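Local coordinates for ricin B-related lectin (Polyporus squamosus, PDB 5MUA), which binds galactose through its lectin domain, takes up calcium ions, and carries a papain-like protease part that accepts the inhibitor E-64, at residues V181-R184 with D185-S188; A220-G223 with N224-K228. One frame throughout, in Å; residues are numbered along the deposited sequence.

Both interactions are local, and along the chain they come in series: interaction 1 is complete before interaction 2 begins, so neither encloses or crosses the other. Interaction 1 closes the turn that leaves strand 178-180 and starts helix 184-194. After residues 195-207 the chain enters helix 208-226, the next helix, and interaction 2 binds its last two turns and its exit at Phe227. One handles the start of a helix, the other the end of its successor. Their centres are about 14 Å apart, and they meet directly where Leu182 CD2 packs 3.9 Å from Trp222 CZ3, which ties the N-terminal approach of the first helix to the C-terminal part of the second.

Interaction 1. Residues V181-R184 with D185-S188; sequences VLTR and DQIS
Thr183 and Gln186 grip each other twice at the first turn of helix 184-194, and this is the tight part of the contact. Thr183 OG1 accepts from Gln186 N at 3.0 Å, while Gln186 OE1 in turn accepts from Thr183 N at 2.9 Å. The second bond is nearly straight at hydrogen (170°), although the donor stands 40° above the plane of the side-chain carbonyl. The threonine hydroxyl is placed for its role by chi1 of 63°, which sets OG1 between the backbone N and the carbonyl carbon and turns it to the start of the helix. Gln186 CG passes close by, 3.2 Å from Thr183 OG1, before the extended glutamine chain carries the amide back over the threonine.

This reciprocal pair is a capping box with Thr183 as N-cap, where a side-chain acceptor serves an amide of the first helical turn that has no earlier helical carbonyl to bind. The regular helical bonding starts at once: Thr183 O receives Ile187 N at 2.9 Å, and Arg184 O receives Ser188 N at 2.8 Å. Just before the cap, Leu182 supplies the apolar side, Leu182 CB lying 3.8 Å from Ile187 CG1. Leu182 CD2 stands 3.5 Å from Gln186 OE1, a methyl against the amide oxygen, the leucine and glutamine side chains crossing at about a right angle. Phe215 and Val219 of helix 208-226 continue this buried side, packing on Ile187 and Leu182 respectively.

By contrast, the flank of Arg184 and Asp185 is exposed and packs little across the contact. The side chain of Arg184 touches the following residues only through CB, its extended chain leading to a salt bridge with Glu255 and a cation-pi contact with Tyr272 that hold the guanidinium. Asp185 CB merely approaches Thr183 OG1, at 3.8 Å.

Interaction 2. Residues A220-G223 with N224-K228; sequences AKWG and NENFK
Trp222, Asn226 and Phe227 make a local contact at the C-terminal end of helix 208-226, where an offset edge-to-face aromatic pair lies beside an asparagine bound back to the preceding turn. The edge of the Phe227 ring is directed to the face of the six-membered ring of Trp222, with centroids 5.8 Å apart and planes at 81°; the nearest carbons are Trp222 CZ3 and Phe227 CE2, at 3.8 Å. Leu234 of strand 233-243 touches both rings, so the pair joins the helix end to that strand.

The helical bonding continues toward the exit: Asn224 N binds Ala220 O at 3.0 Å, the bond from Asn226 N to Trp222 O is weak, and Phe227 N reaches Gly223 O at 3.0 Å although Phe227 has left helical phi/psi. Lys221 and Glu225 run alongside each other and point the same way, yet Lys221 NZ and Glu225 OE2 remain 4.7 Å apart, so any attraction is probably weak and no salt bridge forms. Asn224 OD1 accepts from Arg202 of the second subunit, which also binds Phe227 O, so this helix end takes part in the dimer.

Asn226 is bound back to the tryptophan. With chi1 of -78° setting CG beside the backbone N, Trp222 O accepts from Asn226 ND2 at 2.9 Å, nearly in the plane of that amide; it also receives the weak bond from Asn226 N, so main chain and side chain converge on one oxygen. The amide nitrogen hovers over one face of the indole, toward its rim, with Asn226 ND2 3.2 Å from Trp222 CD1.

Interaction 1. Residues V181-R184 with D185-S188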
loop_
_atom_site.group_PDB
_atom_site.type_symbol
_atom_site.label_atom_id
_atom_site.label_comp_id
_atom_site.label_asym_id
_atom_site.label_seq_id
_atom_site.Cartn_x
_atom_site.Cartn_y
_atom_site.Cartn_z
ATOM N N VAL B 181 -9.299 9.342 -13.046
ATOM C CA VAL B 181 -9.814 8.001 -13.342
ATOM C C VAL B 181 -8.872 7.449 -14.405
ATOM O O VAL B 181 -8.743 7.988 -15.510
ATOM C CB VAL B 181 -11.276 8.047 -13.875
ATOM C CG1 VAL B 181 -11.743 6.688 -14.390
ATOM C CG2 VAL B 181 -12.241 8.580 -12.834
ATOM N N LEU B 182 -8.214 6.326 -14.083
ATOM C CA LEU B 182 -7.273 5.711 -14.988
ATOM C C LEU B 182 -7.956 4.853 -16.020
ATOM O O LEU B 182 -9.040 4.336 -15.773
ATOM C CB LEU B 182 -6.330 4.779 -14.194
ATOM C CG LEU B 182 -5.522 5.594 -13.174
ATOM C CD1 LEU B 182 -4.809 4.583 -12.298
ATOM C CD2 LEU B 182 -4.517 6.552 -13.822
ATOM N N THR B 183 -7.247 4.610 -17.113
ATOM C CA THR B 183 -7.686 3.639 -18.106
ATOM C C THR B 183 -7.251 2.246 -17.702
ATOM O O THR B 183 -6.347 2.038 -16.868
ATOM C CB THR B 183 -7.063 3.901 -19.492
ATOM O OG1 THR B 183 -5.648 3.768 -19.434
ATOM C CG2 THR B 183 -7.424 5.351 -20.032
ATOM N N ARG B 184 -7.898 1.277 -18.359
ATOM C CA ARG B 184 -7.435 -0.099 -18.196
ATOM C C ARG B 184 -6.028 -0.337 -18.623
ATOM O O ARG B 184 -5.257 -1.082 -17.991
ATOM C CB ARG B 184 -8.447 -1.090 -18.818
ATOM C CG ARG B 184 -9.647 -1.225 -17.912
ATOM C CD ARG B 184 -10.541 -2.381 -18.308
ATOM N NE ARG B 184 -11.850 -2.351 -17.649
ATOM C CZ ARG B 184 -12.723 -3.376 -17.668
ATOM N NH1 ARG B 184 -12.406 -4.549 -18.253
ATOM N NH2 ARG B 184 -13.914 -3.237 -17.106
ATOM N N ASP B 185 -5.606 0.305 -19.690
ATOM C CA ASP B 185 -4.241 0.152 -20.104
ATOM C C ASP B 185 -3.310 0.609 -19.052
ATOM O O ASP B 185 -2.272 -0.018 -18.797
ATOM C CB ASP B 185 -3.996 0.915 -21.408
ATOM C CG ASP B 185 -4.589 0.207 -22.638
ATOM O OD1 ASP B 185 -4.891 -0.977 -22.621
ATOM O OD2 ASP B 185 -4.704 0.891 -23.675
ATOM N N GLN B 186 -3.660 1.721 -18.400
ATOM C CA GLN B 186 -2.790 2.261 -17.394
ATOM C C GLN B 186 -2.744 1.378 -16.126
ATOM O O GLN B 186 -1.647 1.100 -15.632
ATOM C CB GLN B 186 -3.228 3.663 -17.018
ATOM C CG GLN B 186 -2.927 4.690 -18.136
ATOM C CD GLN B 186 -3.758 5.949 -17.993
ATOM O OE1 GLN B 186 -4.729 5.982 -17.226
ATOM N NE2 GLN B 186 -3.433 6.960 -18.762
ATOM N N ILE B 187 -3.914 0.954 -15.656
ATOM C CA ILE B 187 -4.037 0.056 -14.517
ATOM C C ILE B 187 -3.255 -1.185 -14.795
ATOM O O ILE B 187 -2.423 -1.612 -13.991
ATOM C CB ILE B 187 -5.496 -0.264 -14.194
ATOM C CG1 ILE B 187 -6.171 1.022 -13.631
ATOM C CG2 ILE B 187 -5.612 -1.306 -13.104
ATOM C CD1 ILE B 187 -7.668 0.957 -13.846
ATOM N N SER B 188 -3.502 -1.805 -15.930
ATOM C CA SER B 188 -2.743 -2.967 -16.277
ATOM C C SER B 188 -1.232 -2.781 -16.385
ATOM O O SER B 188 -0.485 -3.686 -15.992
ATOM C CB SER B 188 -3.316 -3.613 -17.533
ATOM O OG SER B 188 -4.559 -4.167 -17.194
#

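Interaction 2. Residues A220-G223 with N224-K228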
loop_
_atom_site.group_PDB
_atom_site.type_symbol
_atom_site.label_atom_id
_atom_site.label_comp_id
_atom_site.label_asym_id
_atom_site.label_seq_id
_atom_site.Cartn_x
_atom_site.Cartn_y
_atom_site.Cartn_z
ATOM N N ALA B 220 -0.355 4.389 -6.116
ATOM C CA ALA B 220 0.006 5.689 -5.500
ATOM C C ALA B 220 1.457 6.104 -5.913
ATOM O O ALA B 220 1.724 7.253 -6.220
ATOM C CB ALA B 220 -0.135 5.620 -3.998
ATOM N N LYS B 221 2.410 5.174 -5.874
ATOM C CA LYS B 221 3.786 5.491 -6.255
ATOM C C LYS B 221 3.862 5.825 -7.724
ATOM O O LYS B 221 4.589 6.737 -8.095
ATOM C CB LYS B 221 4.790 4.358 -5.894
ATOM C CG LYS B 221 4.863 4.056 -4.386
ATOM C CD LYS B 221 5.874 2.944 -4.076
ATOM C CE LYS B 221 7.295 3.459 -4.296
ATOM N NZ LYS B 221 8.422 2.654 -3.731
ATOM N N TRP B 222 3.134 5.104 -8.557
ATOM C CA TRP B 222 3.101 5.457 -9.992
ATOM C C TRP B 222 2.634 6.900 -10.230
ATOM O O TRP B 222 3.220 7.630 -11.063
ATOM C CB TRP B 222 2.269 4.434 -10.765
ATOM C CG TRP B 222 2.302 4.579 -12.269
ATOM C CD1 TRP B 222 3.218 4.029 -13.170
ATOM C CD2 TRP B 222 1.331 5.266 -13.044
ATOM N NE1 TRP B 222 2.830 4.364 -14.477
ATOM C CE2 TRP B 222 1.697 5.129 -14.417
ATOM C CE3 TRP B 222 0.189 5.970 -12.718
ATOM C CZ2 TRP B 222 0.891 5.664 -15.457
ATOM C CZ3 TRP B 222 -0.595 6.511 -13.731
ATOM C CH2 TRP B 222 -0.230 6.357 -15.078
ATOM N N GLY B 223 1.604 7.274 -9.487
ATOM C CA GLY B 223 1.111 8.665 -9.534
ATOM C C GLY B 223 2.134 9.655 -9.132
ATOM O O GLY B 223 2.399 10.672 -9.843
ATOM N N ASN B 224 2.788 9.388 -8.005
ATOM C CA ASN B 224 3.851 10.283 -7.583
ATOM C C ASN B 224 5.001 10.394 -8.552
ATOM O O ASN B 224 5.575 11.469 -8.814
ATOM C CB ASN B 224 4.390 9.783 -6.240
ATOM C CG ASN B 224 5.488 10.673 -5.707
ATOM O OD1 ASN B 224 5.319 11.917 -5.558
ATOM N ND2 ASN B 224 6.682 10.044 -5.410
ATOM N N GLU B 225 5.298 9.295 -9.181
ATOM C CA GLU B 225 6.485 9.221 -10.046
ATOM C C GLU B 225 6.202 9.726 -11.469
ATOM O O GLU B 225 7.115 10.091 -12.174
ATOM C CB GLU B 225 7.028 7.815 -10.036
ATOM C CG GLU B 225 7.648 7.514 -8.661
ATOM C CD GLU B 225 8.094 6.067 -8.457
ATOM O OE1 GLU B 225 8.087 5.293 -9.446
ATOM O OE2 GLU B 225 8.395 5.700 -7.250
ATOM N N ASN B 226 4.942 9.789 -11.872
ATOM C CA ASN B 226 4.660 10.241 -13.237
ATOM C C ASN B 226 3.955 11.564 -13.356
ATOM O O ASN B 226 3.832 12.048 -14.486
ATOM C CB ASN B 226 3.803 9.211 -13.894
ATOM C CG ASN B 226 4.583 8.022 -14.351
ATOM O OD1 ASN B 226 5.159 8.084 -15.425
ATOM N ND2 ASN B 226 4.551 6.919 -13.593
ATOM N N PHE B 227 3.462 12.150 -12.272
ATOM C CA PHE B 227 2.774 13.441 -12.377
ATOM C C PHE B 227 3.469 14.495 -11.548
ATOM O O PHE B 227 3.605 14.345 -10.333
ATOM C CB PHE B 227 1.325 13.334 -12.002
ATOM C CG PHE B 227 0.557 12.397 -12.897
ATOM C CD1 PHE B 227 0.155 12.789 -14.141
ATOM C CD2 PHE B 227 0.237 11.132 -12.509
ATOM C CE1 PHE B 227 -0.568 11.935 -14.951
ATOM C CE2 PHE B 227 -0.468 10.249 -13.334
ATOM C CZ PHE B 227 -0.850 10.665 -14.557
ATOM N N LYS B 228 3.958 15.524 -12.211
ATOM C CA LYS B 228 4.651 16.637 -11.509
ATOM C C LYS B 228 3.700 17.667 -10.948
ATOM O O LYS B 228 4.031 18.452 -10.043
ATOM C CB LYS B 228 5.748 17.240 -12.369
ATOM C CG LYS B 228 6.880 16.245 -12.684
ATOM C CD LYS B 228 7.739 16.615 -13.897
ATOM C CE LYS B 228 8.382 18.017 -13.814
ATOM N NZ LYS B 228 9.609 18.126 -12.968
#